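Local coordinates for GTPase-activating protein GYP1 (Saccharomyces cerevisiae, PDB 1FKM) that stimulates GTP hydrolysis by the Rab-type GTPases Ypt1 and Ypt7, lending them an arginine finger and a glutamine finger through its all-helical TBC domain, at residues D12-D17 and Q24-I29; N32-I37 and V41-L46; V227-F232 and A334-W339; D341-M346 and T353-P358. All blocks are in the same frame, centred on the assembly; numbering follows the deposited sequence.

Contact 1 (D12-D17 and Q24-I29)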
# COMPACT_ATOMS: atom_id res chain seq x y z
N ASP A 12 15.66 -16.60 -5.90
CA ASP A 12 15.92 -17.78 -5.08
C ASP A 12 17.33 -17.79 -4.49
O ASP A 12 17.52 -18.06 -3.31
CB ASP A 12 15.72 -19.07 -5.89
CG ASP A 12 14.25 -19.39 -6.12
OD1 ASP A 12 13.47 -19.33 -5.15
OD2 ASP A 12 13.89 -19.73 -7.27
N ASN A 13 18.33 -17.49 -5.33
CA ASN A 13 19.71 -17.48 -4.86
C ASN A 13 20.01 -16.32 -3.91
O ASN A 13 20.99 -16.37 -3.17
CB ASN A 13 20.67 -17.47 -6.05
CG ASN A 13 20.67 -18.79 -6.80
OD1 ASN A 13 20.72 -19.86 -6.19
ND2 ASN A 13 20.62 -18.72 -8.12
N ILE A 14 19.18 -15.29 -3.94
CA ILE A 14 19.37 -14.16 -3.04
C ILE A 14 18.72 -14.50 -1.70
O ILE A 14 19.25 -14.19 -0.63
CB ILE A 14 18.72 -12.87 -3.59
CG1 ILE A 14 19.51 -12.35 -4.79
CG2 ILE A 14 18.65 -11.80 -2.49
CD1 ILE A 14 18.92 -11.10 -5.43
N LEU A 15 17.59 -15.19 -1.78
CA LEU A 15 16.82 -15.53 -0.59
C LEU A 15 17.11 -16.87 0.10
O LEU A 15 16.97 -16.98 1.32
CB LEU A 15 15.33 -15.49 -0.93
CG LEU A 15 14.80 -14.16 -1.46
CD1 LEU A 15 13.37 -14.34 -1.95
CD2 LEU A 15 14.88 -13.09 -0.37
N LYS A 16 17.52 -17.87 -0.67
CA LYS A 16 17.77 -19.20 -0.11
C LYS A 16 19.23 -19.62 0.02
O LYS A 16 20.06 -19.30 -0.83
CB LYS A 16 16.98 -20.23 -0.92
CG LYS A 16 15.50 -19.89 -1.00
CD LYS A 16 14.76 -20.74 -2.01
CE LYS A 16 13.30 -20.31 -2.11
NZ LYS A 16 12.55 -21.06 -3.15
N ASP A 17 19.52 -20.35 1.09
CA ASP A 17 20.87 -20.85 1.37
C ASP A 17 21.92 -19.74 1.37
O ASP A 17 22.91 -19.81 0.64
CB ASP A 17 21.24 -21.92 0.34
CG ASP A 17 22.53 -22.65 0.69
OD1 ASP A 17 23.09 -22.39 1.78
OD2 ASP A 17 22.98 -23.48 -0.13
N GLN A 24 20.88 -5.07 0.16
CA GLN A 24 21.26 -4.27 -1.00
C GLN A 24 20.92 -4.98 -2.30
O GLN A 24 20.29 -4.40 -3.18
CB GLN A 24 22.77 -3.97 -0.98
CG GLN A 24 23.20 -2.91 0.01
CD GLN A 24 24.65 -2.50 -0.19
OE1 GLN A 24 25.04 -2.07 -1.28
NE2 GLN A 24 25.46 -2.62 0.86
N ASP A 25 21.37 -6.22 -2.43
CA ASP A 25 21.09 -6.98 -3.64
C ASP A 25 19.58 -7.12 -3.83
O ASP A 25 19.07 -6.96 -4.94
CB ASP A 25 21.71 -8.38 -3.57
CG ASP A 25 23.23 -8.35 -3.56
OD1 ASP A 25 23.82 -7.55 -4.31
OD2 ASP A 25 23.84 -9.14 -2.80
N LEU A 26 18.88 -7.39 -2.74
CA LEU A 26 17.43 -7.56 -2.81
C LEU A 26 16.69 -6.31 -3.28
O LEU A 26 15.81 -6.38 -4.14
CB LEU A 26 16.90 -8.00 -1.43
CG LEU A 26 15.41 -8.34 -1.36
CD1 LEU A 26 15.10 -9.49 -2.31
CD2 LEU A 26 15.04 -8.71 0.09
N ARG A 27 17.06 -5.15 -2.73
CA ARG A 27 16.44 -3.89 -3.12
C ARG A 27 16.70 -3.58 -4.60
O ARG A 27 15.82 -3.13 -5.32
CB ARG A 27 17.01 -2.74 -2.28
CG ARG A 27 16.55 -2.70 -0.84
CD ARG A 27 17.12 -1.46 -0.15
NE ARG A 27 16.83 -0.25 -0.91
CZ ARG A 27 17.19 0.98 -0.54
NH1 ARG A 27 17.86 1.17 0.59
NH2 ARG A 27 16.88 2.02 -1.30
N GLN A 28 17.93 -3.83 -5.03
CA GLN A 28 18.33 -3.57 -6.41
C GLN A 28 17.47 -4.30 -7.44
O GLN A 28 16.98 -3.68 -8.39
CB GLN A 28 19.80 -3.95 -6.60
CG GLN A 28 20.28 -3.89 -8.04
CD GLN A 28 21.73 -4.28 -8.18
OE1 GLN A 28 22.12 -5.39 -7.82
NE2 GLN A 28 22.54 -3.36 -8.69
N ILE A 29 17.29 -5.60 -7.26
CA ILE A 29 16.50 -6.37 -8.21
C ILE A 29 15.00 -6.17 -8.03
O ILE A 29 14.26 -6.15 -9.01
CB ILE A 29 16.84 -7.89 -8.12
CG1 ILE A 29 16.13 -8.64 -9.24
CG2 ILE A 29 16.44 -8.44 -6.75
CD1 ILE A 29 16.56 -10.10 -9.38
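Ile-14 is the bump of this contact, and the hollow that receives it lies on one side of helix 23-30, between Asp-25 and Ile-29. CD1 of Ile-14 comes to 3.9 Å from CG2 of Ile-29, the two side chains sliding past each other in opposite directions. Below the same methyl lies the backbone of the helix: CD1 of Ile-14 is 4.2 Å from the carbonyl O of Asp-25, and the CB of Asp-25 is nearly as close, so the turn from Asp-25 to Ile-29 forms the wall of the hollow. The branch methyl does separate work. With CG2 set anti to the backbone N and CG1 beside it (chi1 -71°), Ile-14 turns CG2 toward CD1 of Leu-26 while the longer arm goes on to Ile-29, and the forked side chain thus reaches Leu-26 with one branch and Ile-29 with the other.

Leu-15 adds a smaller bump. Its CD2 meets CD1 of Leu-26 at 4.1 Å, the two leucines crossing at about a right angle. No hydrogen bond joins the segments, and the fit is mainly one of apolar shapes. On the solvent side, Lys-16 NZ reaches back to Asp-12 OD1 at 2.8 Å, approaching from above the carboxylate plane; His-38 also bonds to that oxygen.

The contact is an example of two consecutive helices, 4-15 and 23-30, joined by a short loop and packed on each other. Helix 39-46 lies against both partners, Val-42 touching Leu-15 and Leu-26 alike, while Leu-45 also packs on Leu-15.

Contact 2 (N32-I37 and V41-L46)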
# COMPACT_ATOMS: atom_id res chain seq x y z
N ASN A 32 12.67 -3.46 -9.92
CA ASN A 32 12.10 -3.75 -11.23
C ASN A 32 10.99 -4.79 -11.22
O ASN A 32 10.63 -5.32 -12.27
CB ASN A 32 13.21 -4.20 -12.18
CG ASN A 32 14.36 -3.21 -12.23
OD1 ASN A 32 14.15 -2.01 -12.42
ND2 ASN A 32 15.57 -3.70 -12.05
N GLY A 33 10.45 -5.10 -10.04
CA GLY A 33 9.37 -6.07 -9.96
C GLY A 33 9.77 -7.36 -9.27
O GLY A 33 10.86 -7.88 -9.47
N ILE A 34 8.85 -7.88 -8.46
CA ILE A 34 9.10 -9.11 -7.72
C ILE A 34 8.17 -10.22 -8.19
O ILE A 34 6.96 -10.03 -8.27
CB ILE A 34 8.85 -8.88 -6.21
CG1 ILE A 34 9.76 -7.76 -5.70
CG2 ILE A 34 9.11 -10.18 -5.43
CD1 ILE A 34 9.33 -7.18 -4.34
N PRO A 35 8.74 -11.40 -8.54
CA PRO A 35 7.93 -12.54 -9.00
C PRO A 35 6.86 -12.78 -7.94
O PRO A 35 7.15 -12.75 -6.75
CB PRO A 35 8.95 -13.67 -9.05
CG PRO A 35 10.23 -12.95 -9.42
CD PRO A 35 10.17 -11.73 -8.55
N LYS A 36 5.62 -13.03 -8.37
CA LYS A 36 4.54 -13.23 -7.42
C LYS A 36 4.81 -14.26 -6.33
O LYS A 36 4.45 -14.05 -5.17
CB LYS A 36 3.23 -13.57 -8.15
CG LYS A 36 3.27 -14.83 -9.00
CD LYS A 36 1.90 -15.12 -9.59
CE LYS A 36 1.89 -16.37 -10.45
NZ LYS A 36 2.73 -16.21 -11.67
N ILE A 37 5.47 -15.36 -6.67
CA ILE A 37 5.74 -16.38 -5.66
C ILE A 37 6.66 -15.87 -4.53
O ILE A 37 6.61 -16.37 -3.41
CB ILE A 37 6.35 -17.65 -6.29
CG1 ILE A 37 6.42 -18.76 -5.25
CG2 ILE A 37 7.75 -17.35 -6.84
CD1 ILE A 37 6.89 -20.09 -5.80
N VAL A 41 7.56 -13.08 1.17
CA VAL A 41 8.84 -12.98 1.86
C VAL A 41 9.58 -11.67 1.58
O VAL A 41 10.03 -11.00 2.52
CB VAL A 41 9.76 -14.15 1.49
CG1 VAL A 41 11.16 -13.92 2.03
CG2 VAL A 41 9.19 -15.44 2.06
N VAL A 42 9.71 -11.31 0.31
CA VAL A 42 10.44 -10.10 -0.05
C VAL A 42 9.81 -8.82 0.50
O VAL A 42 10.53 -7.93 0.95
CB VAL A 42 10.61 -9.98 -1.59
CG1 VAL A 42 11.37 -8.71 -1.94
CG2 VAL A 42 11.37 -11.20 -2.11
N TRP A 43 8.49 -8.72 0.46
CA TRP A 43 7.84 -7.53 1.01
C TRP A 43 8.12 -7.41 2.51
O TRP A 43 8.38 -6.32 3.02
CB TRP A 43 6.33 -7.59 0.78
CG TRP A 43 5.89 -7.07 -0.56
CD1 TRP A 43 6.62 -7.08 -1.73
CD2 TRP A 43 4.61 -6.53 -0.89
NE1 TRP A 43 5.85 -6.57 -2.76
CE2 TRP A 43 4.62 -6.24 -2.28
CE3 TRP A 43 3.44 -6.28 -0.15
CZ2 TRP A 43 3.51 -5.69 -2.93
CZ3 TRP A 43 2.34 -5.73 -0.81
CH2 TRP A 43 2.38 -5.45 -2.18
N LYS A 44 8.07 -8.53 3.22
CA LYS A 44 8.33 -8.51 4.66
C LYS A 44 9.77 -8.13 4.96
O LYS A 44 10.05 -7.44 5.94
CB LYS A 44 7.98 -9.86 5.28
CG LYS A 44 6.49 -10.20 5.18
CD LYS A 44 6.18 -11.58 5.72
CE LYS A 44 4.74 -11.99 5.39
NZ LYS A 44 4.44 -13.39 5.80
N LEU A 45 10.70 -8.56 4.10
CA LEU A 45 12.11 -8.22 4.29
C LEU A 45 12.35 -6.74 3.98
O LEU A 45 13.02 -6.04 4.74
CB LEU A 45 13.00 -9.08 3.39
CG LEU A 45 13.18 -10.56 3.76
CD1 LEU A 45 13.81 -11.31 2.59
CD2 LEU A 45 14.06 -10.66 5.01
N LEU A 46 11.80 -6.25 2.88
CA LEU A 46 12.01 -4.86 2.49
C LEU A 46 11.40 -3.83 3.43
O LEU A 46 11.97 -2.75 3.63
CB LEU A 46 11.48 -4.62 1.07
CG LEU A 46 12.21 -5.37 -0.05
CD1 LEU A 46 11.48 -5.15 -1.38
CD2 LEU A 46 13.66 -4.88 -0.13
O HOH W 1 7.44 -15.79 -0.67
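Ile-34 meets Val-42, Trp-43 and Leu-46 within the all-helical TBC domain, where the loop entering helix 39-46 folds back onto that helix. From CB the isoleucine divides. Its CG2 rests 4.1 Å from both CB and CG2 of Val-42, while CG1, which chi1 of -58° places beside the backbone N, runs past Val-42 CG1 and carries CD1 deeper. That last methyl is the focus of the contact. CD1 of Ile-34 lies 3.5 Å from Val-42 CG1, the two side chains meeting tip to tip. The same CD1 of Ile-34 touches the edge of the Trp-43 ring, in the ring plane, 3.8 Å from CD1 of Trp-43 and scarcely farther from NE1. Leu-46 CD1 is 4.2 Å from Ile-34 CD1, beside Val-42.

Replacing Ile-34 with an alanine would probably open a gap among Val-42, Trp-43 and Leu-46 and deprive the indole edge of one apolar neighbour. The indole N-H has a polar partner as well: Asp-255 accepts from Trp-43 NE1 with one carboxylate oxygen and from the backbone N of Ile-34 with the other, tying both sides of the contact to helix 247-261. Farther along, a water molecule donates to Ile-37 O at 2.9 Å and accepts from Val-41 N at 3.3 Å.

Contact 3 (V227-F232 and A334-W339)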
# COMPACT_ATOMS: atom_id res chain seq x y z
N VAL A 227 -9.58 24.79 -10.58
CA VAL A 227 -9.35 23.41 -10.18
C VAL A 227 -8.32 23.47 -9.05
O VAL A 227 -7.22 23.99 -9.23
CB VAL A 227 -8.76 22.56 -11.33
CG1 VAL A 227 -8.27 21.21 -10.80
CG2 VAL A 227 -9.81 22.34 -12.41
N GLU A 228 -8.70 22.97 -7.87
CA GLU A 228 -7.80 22.97 -6.72
C GLU A 228 -7.19 21.58 -6.60
O GLU A 228 -7.90 20.59 -6.69
CB GLU A 228 -8.58 23.31 -5.45
CG GLU A 228 -9.36 24.62 -5.53
CD GLU A 228 -10.07 24.97 -4.23
OE1 GLU A 228 -9.89 24.24 -3.24
OE2 GLU A 228 -10.81 25.97 -4.21
N PHE A 229 -5.89 21.50 -6.38
CA PHE A 229 -5.26 20.19 -6.27
C PHE A 229 -5.92 19.28 -5.23
O PHE A 229 -6.03 18.08 -5.44
CB PHE A 229 -3.76 20.33 -5.97
CG PHE A 229 -2.94 20.66 -7.19
CD1 PHE A 229 -2.98 21.93 -7.75
CD2 PHE A 229 -2.16 19.68 -7.79
CE1 PHE A 229 -2.25 22.22 -8.91
CE2 PHE A 229 -1.43 19.96 -8.95
CZ PHE A 229 -1.47 21.23 -9.51
N ILE A 230 -6.39 19.86 -4.14
CA ILE A 230 -7.04 19.07 -3.10
C ILE A 230 -8.26 18.31 -3.63
O ILE A 230 -8.57 17.20 -3.17
CB ILE A 230 -7.48 19.96 -1.91
CG1 ILE A 230 -7.86 19.10 -0.71
CG2 ILE A 230 -8.67 20.83 -2.31
CD1 ILE A 230 -6.69 18.41 -0.05
N GLN A 231 -8.96 18.88 -4.61
CA GLN A 231 -10.16 18.25 -5.16
C GLN A 231 -9.95 16.89 -5.83
O GLN A 231 -10.90 16.14 -6.02
CB GLN A 231 -10.86 19.21 -6.11
CG GLN A 231 -11.31 20.47 -5.42
CD GLN A 231 -11.86 21.50 -6.37
OE1 GLN A 231 -11.27 21.80 -7.40
NE2 GLN A 231 -13.01 22.07 -6.01
N PHE A 232 -8.71 16.57 -6.19
CA PHE A 232 -8.46 15.27 -6.80
C PHE A 232 -7.26 14.58 -6.15
O PHE A 232 -7.21 13.35 -6.07
CB PHE A 232 -8.25 15.41 -8.32
CG PHE A 232 -7.03 16.19 -8.71
CD1 PHE A 232 -5.77 15.59 -8.72
CD2 PHE A 232 -7.13 17.54 -9.06
CE1 PHE A 232 -4.64 16.31 -9.09
CE2 PHE A 232 -6.01 18.27 -9.43
CZ PHE A 232 -4.75 17.66 -9.44
N ALA A 334 4.29 12.86 -12.02
CA ALA A 334 4.49 12.21 -13.32
C ALA A 334 3.18 11.65 -13.85
O ALA A 334 2.92 11.68 -15.06
CB ALA A 334 5.54 11.10 -13.19
N PHE A 335 2.34 11.14 -12.94
CA PHE A 335 1.04 10.58 -13.30
C PHE A 335 0.17 11.68 -13.90
O PHE A 335 -0.39 11.53 -14.99
CB PHE A 335 0.37 10.00 -12.05
CG PHE A 335 -0.96 9.32 -12.31
CD1 PHE A 335 -1.06 8.28 -13.23
CD2 PHE A 335 -2.09 9.69 -11.60
CE1 PHE A 335 -2.28 7.61 -13.43
CE2 PHE A 335 -3.31 9.03 -11.80
CZ PHE A 335 -3.40 7.99 -12.71
N LEU A 336 0.07 12.79 -13.17
CA LEU A 336 -0.72 13.93 -13.61
C LEU A 336 -0.23 14.50 -14.94
O LEU A 336 -1.01 14.70 -15.86
CB LEU A 336 -0.68 15.05 -12.56
CG LEU A 336 -1.46 16.33 -12.90
CD1 LEU A 336 -2.95 16.01 -13.09
CD2 LEU A 336 -1.27 17.34 -11.79
N ILE A 337 1.08 14.76 -15.02
CA ILE A 337 1.66 15.33 -16.23
C ILE A 337 1.40 14.48 -17.47
O ILE A 337 1.36 15.00 -18.59
CB ILE A 337 3.19 15.55 -16.06
CG1 ILE A 337 3.45 16.53 -14.92
CG2 ILE A 337 3.80 16.08 -17.35
CD1 ILE A 337 2.77 17.87 -15.08
N LYS A 338 1.22 13.18 -17.28
CA LYS A 338 0.96 12.30 -18.40
C LYS A 338 -0.34 12.71 -19.11
O LYS A 338 -0.47 12.55 -20.32
CB LYS A 338 0.84 10.85 -17.92
CG LYS A 338 0.53 9.86 -19.03
CD LYS A 338 0.50 8.43 -18.51
CE LYS A 338 0.14 7.45 -19.62
NZ LYS A 338 1.11 7.50 -20.75
N TRP A 339 -1.28 13.26 -18.34
CA TRP A 339 -2.57 13.69 -18.89
C TRP A 339 -2.59 15.18 -19.23
O TRP A 339 -3.61 15.70 -19.67
CB TRP A 339 -3.68 13.40 -17.88
CG TRP A 339 -3.62 12.03 -17.27
CD1 TRP A 339 -3.44 11.73 -15.94
CD2 TRP A 339 -3.73 10.78 -17.95
NE1 TRP A 339 -3.43 10.37 -15.76
CE2 TRP A 339 -3.61 9.76 -16.98
CE3 TRP A 339 -3.92 10.41 -19.29
CZ2 TRP A 339 -3.67 8.40 -17.30
CZ3 TRP A 339 -3.98 9.07 -19.61
CH2 TRP A 339 -3.86 8.07 -18.62
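Leu-336 pushes one methyl toward two phenylalanines, Phe-229 and Phe-232, in a case of packing within the all-helical fold: helix 324-338 meets segment 227-232, which leads into helix 230-238, although about a hundred residues separate them in sequence. The tight part is narrow. CD2 of Leu-336 lies 3.9 Å from CE2 of Phe-229 and 4.2 Å from CZ of Phe-232, so a single methyl serves both rings. The leucine and Phe-229 cross at about a right angle, and the methyl approaches each ring obliquely. With CG anti to the backbone N (chi1 179°), Leu-336 extends away from its own helix to make this reach. All three residues are buried, and Val-211 of helix 198-214 touches both Leu-336 and Phe-229, while Leu-355 of helix 348-355 packs on Leu-336 and Phe-232.

Elsewhere the segments stand well apart; the nearest CA atoms, those of Phe-232 and Leu-336, are 10.4 Å from each other. Glu-228 lies on the outer side, exposed, and Lys-338, in the other segment, is exposed too. Within 227-232 the carbonyl O of Phe-229 sits over the centre of the Phe-232 ring, 3.8 Å above its plane. The turn is probably held in part by Gln-231, which folds back so that its OE1 accepts from the backbone N of Glu-228 at 2.9 Å, in a nearly straight bond (173°) with the donor above the carbonyl plane.

Contact 4 (D341-M346 and T353-P358)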
# COMPACT_ATOMS: atom_id res chain seq x y z
N ASP A 341 -1.71 17.28 -21.72
CA ASP A 341 -2.32 17.74 -22.97
C ASP A 341 -3.84 17.60 -22.94
O ASP A 341 -4.56 18.51 -23.36
CB ASP A 341 -1.75 16.97 -24.16
CG ASP A 341 -0.25 17.17 -24.31
OD1 ASP A 341 0.20 18.33 -24.34
OD2 ASP A 341 0.48 16.16 -24.41
N GLN A 342 -4.32 16.46 -22.46
CA GLN A 342 -5.76 16.21 -22.38
C GLN A 342 -6.44 17.17 -21.40
O GLN A 342 -7.52 17.70 -21.69
CB GLN A 342 -6.02 14.77 -21.93
CG GLN A 342 -5.71 13.72 -22.98
CD GLN A 342 -5.83 12.31 -22.42
OE1 GLN A 342 -4.92 11.82 -21.75
NE2 GLN A 342 -6.95 11.65 -22.69
N LEU A 343 -5.82 17.39 -20.24
CA LEU A 343 -6.38 18.27 -19.22
C LEU A 343 -6.54 19.71 -19.70
O LEU A 343 -7.48 20.39 -19.31
CB LEU A 343 -5.51 18.22 -17.95
CG LEU A 343 -5.53 16.89 -17.20
CD1 LEU A 343 -4.46 16.86 -16.11
CD2 LEU A 343 -6.91 16.68 -16.60
N MSE A 344 -5.62 20.15 -20.54
CA MSE A 344 -5.64 21.51 -21.08
C MSE A 344 -6.93 21.85 -21.83
O MSE A 344 -7.24 23.02 -22.04
CB MSE A 344 -4.46 21.73 -22.04
CG MSE A 344 -3.08 21.72 -21.39
SE MSE A 344 -2.74 23.25 -20.26
CE MSE A 344 -2.18 24.51 -21.61
N GLU A 345 -7.68 20.82 -22.23
CA GLU A 345 -8.93 21.05 -22.97
C GLU A 345 -10.18 20.81 -22.13
O GLU A 345 -11.29 20.77 -22.67
CB GLU A 345 -8.97 20.13 -24.20
CG GLU A 345 -7.73 20.18 -25.09
CD GLU A 345 -7.47 21.56 -25.67
OE1 GLU A 345 -8.43 22.19 -26.18
OE2 GLU A 345 -6.31 22.01 -25.64
N MSE A 346 -10.02 20.67 -20.82
CA MSE A 346 -11.15 20.40 -19.93
C MSE A 346 -11.46 21.53 -18.96
O MSE A 346 -10.56 22.25 -18.55
CB MSE A 346 -10.89 19.14 -19.11
CG MSE A 346 -10.84 17.85 -19.91
SE MSE A 346 -10.30 16.37 -18.77
CE MSE A 346 -8.95 15.60 -19.93
N THR A 353 -13.87 14.96 -12.81
CA THR A 353 -14.38 13.65 -13.19
C THR A 353 -13.24 12.78 -13.73
O THR A 353 -13.11 11.62 -13.35
CB THR A 353 -15.47 13.78 -14.28
OG1 THR A 353 -16.59 14.49 -13.75
CG2 THR A 353 -15.92 12.41 -14.76
N PHE A 354 -12.43 13.35 -14.61
CA PHE A 354 -11.31 12.64 -15.23
C PHE A 354 -10.23 12.19 -14.23
O PHE A 354 -9.81 11.04 -14.25
CB PHE A 354 -10.66 13.52 -16.30
CG PHE A 354 -9.54 12.84 -17.04
CD1 PHE A 354 -9.80 12.03 -18.14
CD2 PHE A 354 -8.22 12.99 -16.64
CE1 PHE A 354 -8.77 11.38 -18.82
CE2 PHE A 354 -7.17 12.35 -17.31
CZ PHE A 354 -7.45 11.55 -18.41
N LEU A 355 -9.78 13.11 -13.38
CA LEU A 355 -8.74 12.78 -12.42
C LEU A 355 -9.18 11.86 -11.28
O LEU A 355 -8.33 11.30 -10.58
CB LEU A 355 -8.12 14.06 -11.86
CG LEU A 355 -7.39 14.87 -12.94
CD1 LEU A 355 -6.91 16.19 -12.37
CD2 LEU A 355 -6.22 14.04 -13.48
N GLN A 356 -10.48 11.72 -11.08
CA GLN A 356 -10.99 10.83 -10.04
C GLN A 356 -11.38 9.51 -10.70
O GLN A 356 -11.82 8.57 -10.03
CB GLN A 356 -12.22 11.43 -9.34
CG GLN A 356 -11.95 12.78 -8.68
CD GLN A 356 -13.17 13.31 -7.93
OE1 GLN A 356 -14.30 13.19 -8.40
NE2 GLN A 356 -12.93 13.91 -6.77
N ASN A 357 -11.20 9.43 -12.02
CA ASN A 357 -11.51 8.23 -12.77
C ASN A 357 -10.57 8.10 -13.97
O ASN A 357 -11.01 7.97 -15.11
CB ASN A 357 -12.96 8.27 -13.26
CG ASN A 357 -13.95 8.36 -12.12
OD1 ASN A 357 -14.10 7.42 -11.34
ND2 ASN A 357 -14.64 9.49 -12.02
N PRO A 358 -9.24 8.12 -13.72
CA PRO A 358 -8.23 8.01 -14.78
C PRO A 358 -8.37 6.72 -15.58
O PRO A 358 -8.72 5.68 -15.03
CB PRO A 358 -6.91 8.05 -14.00
CG PRO A 358 -7.26 8.76 -12.74
CD PRO A 358 -8.61 8.19 -12.40
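Phe-354 takes most of the contacts from the opposite segment, and Met-346, a selenomethionine here, holds its CE methyl over one face of the ring. Just before it, Thr-353 contributes its backbone: Asn-357 ND2 donates to Thr-353 O at 2.9 Å, in the carbonyl plane and on a lone pair. The ring of Phe-354 then projects toward 341-346. CE of Met-346, brought round by a bend at chi3 (-132°), stands 4.1 Å from the ring centroid in a CH-pi contact. SE of Met-346 lies 4.7 Å from the Phe-354 ring centroid, obliquely (36° off the normal), and 3.8 Å from Phe-354 CB. Leu-343 CD2 comes at the ring obliquely, 3.9 Å from Phe-354 CD2, Gln-342 OE1 approaches CZ more loosely, and Trp-339 meets the ring edge-to-face. A serine in place of Phe-354 would probably leave the Met-346 methyl without the face it lies on and open a gap beside Leu-343.

Next, CG of Leu-355 is 4.1 Å from CD2 of Leu-343. The chain then leaves the helix, Asn-357 N bonding to Phe-354 O, and Pro-358 packs on Phe-335. Joining the type I turn from Leu-343 to Met-346, which follows on helix 340-343, to the end of helix 348-355, the contact is a Met-aromatic pairing with Leu-343 beside the ring.

How the contacts relate
The four contacts form two pairs, one at each of two places in the all-helical domain. Contacts 1 and 2 have centres about 10 Å apart and share helix 39-46 as a common surface: Leu-15 CD2 reaches Leu-45 CD1 at 3.6 Å. Contacts 3 and 4 lie about 8 Å apart, centre to centre, and merge where Leu-336 CD1 meets Leu-343 CD1 at 3.5 Å. The pairs themselves are separate, the centres of contacts 2 and 3 lying about 30 Å apart and their nearest atoms about 16 Å. None of the four adjoins the catalytic fingers, Arg-96 and Gln-131.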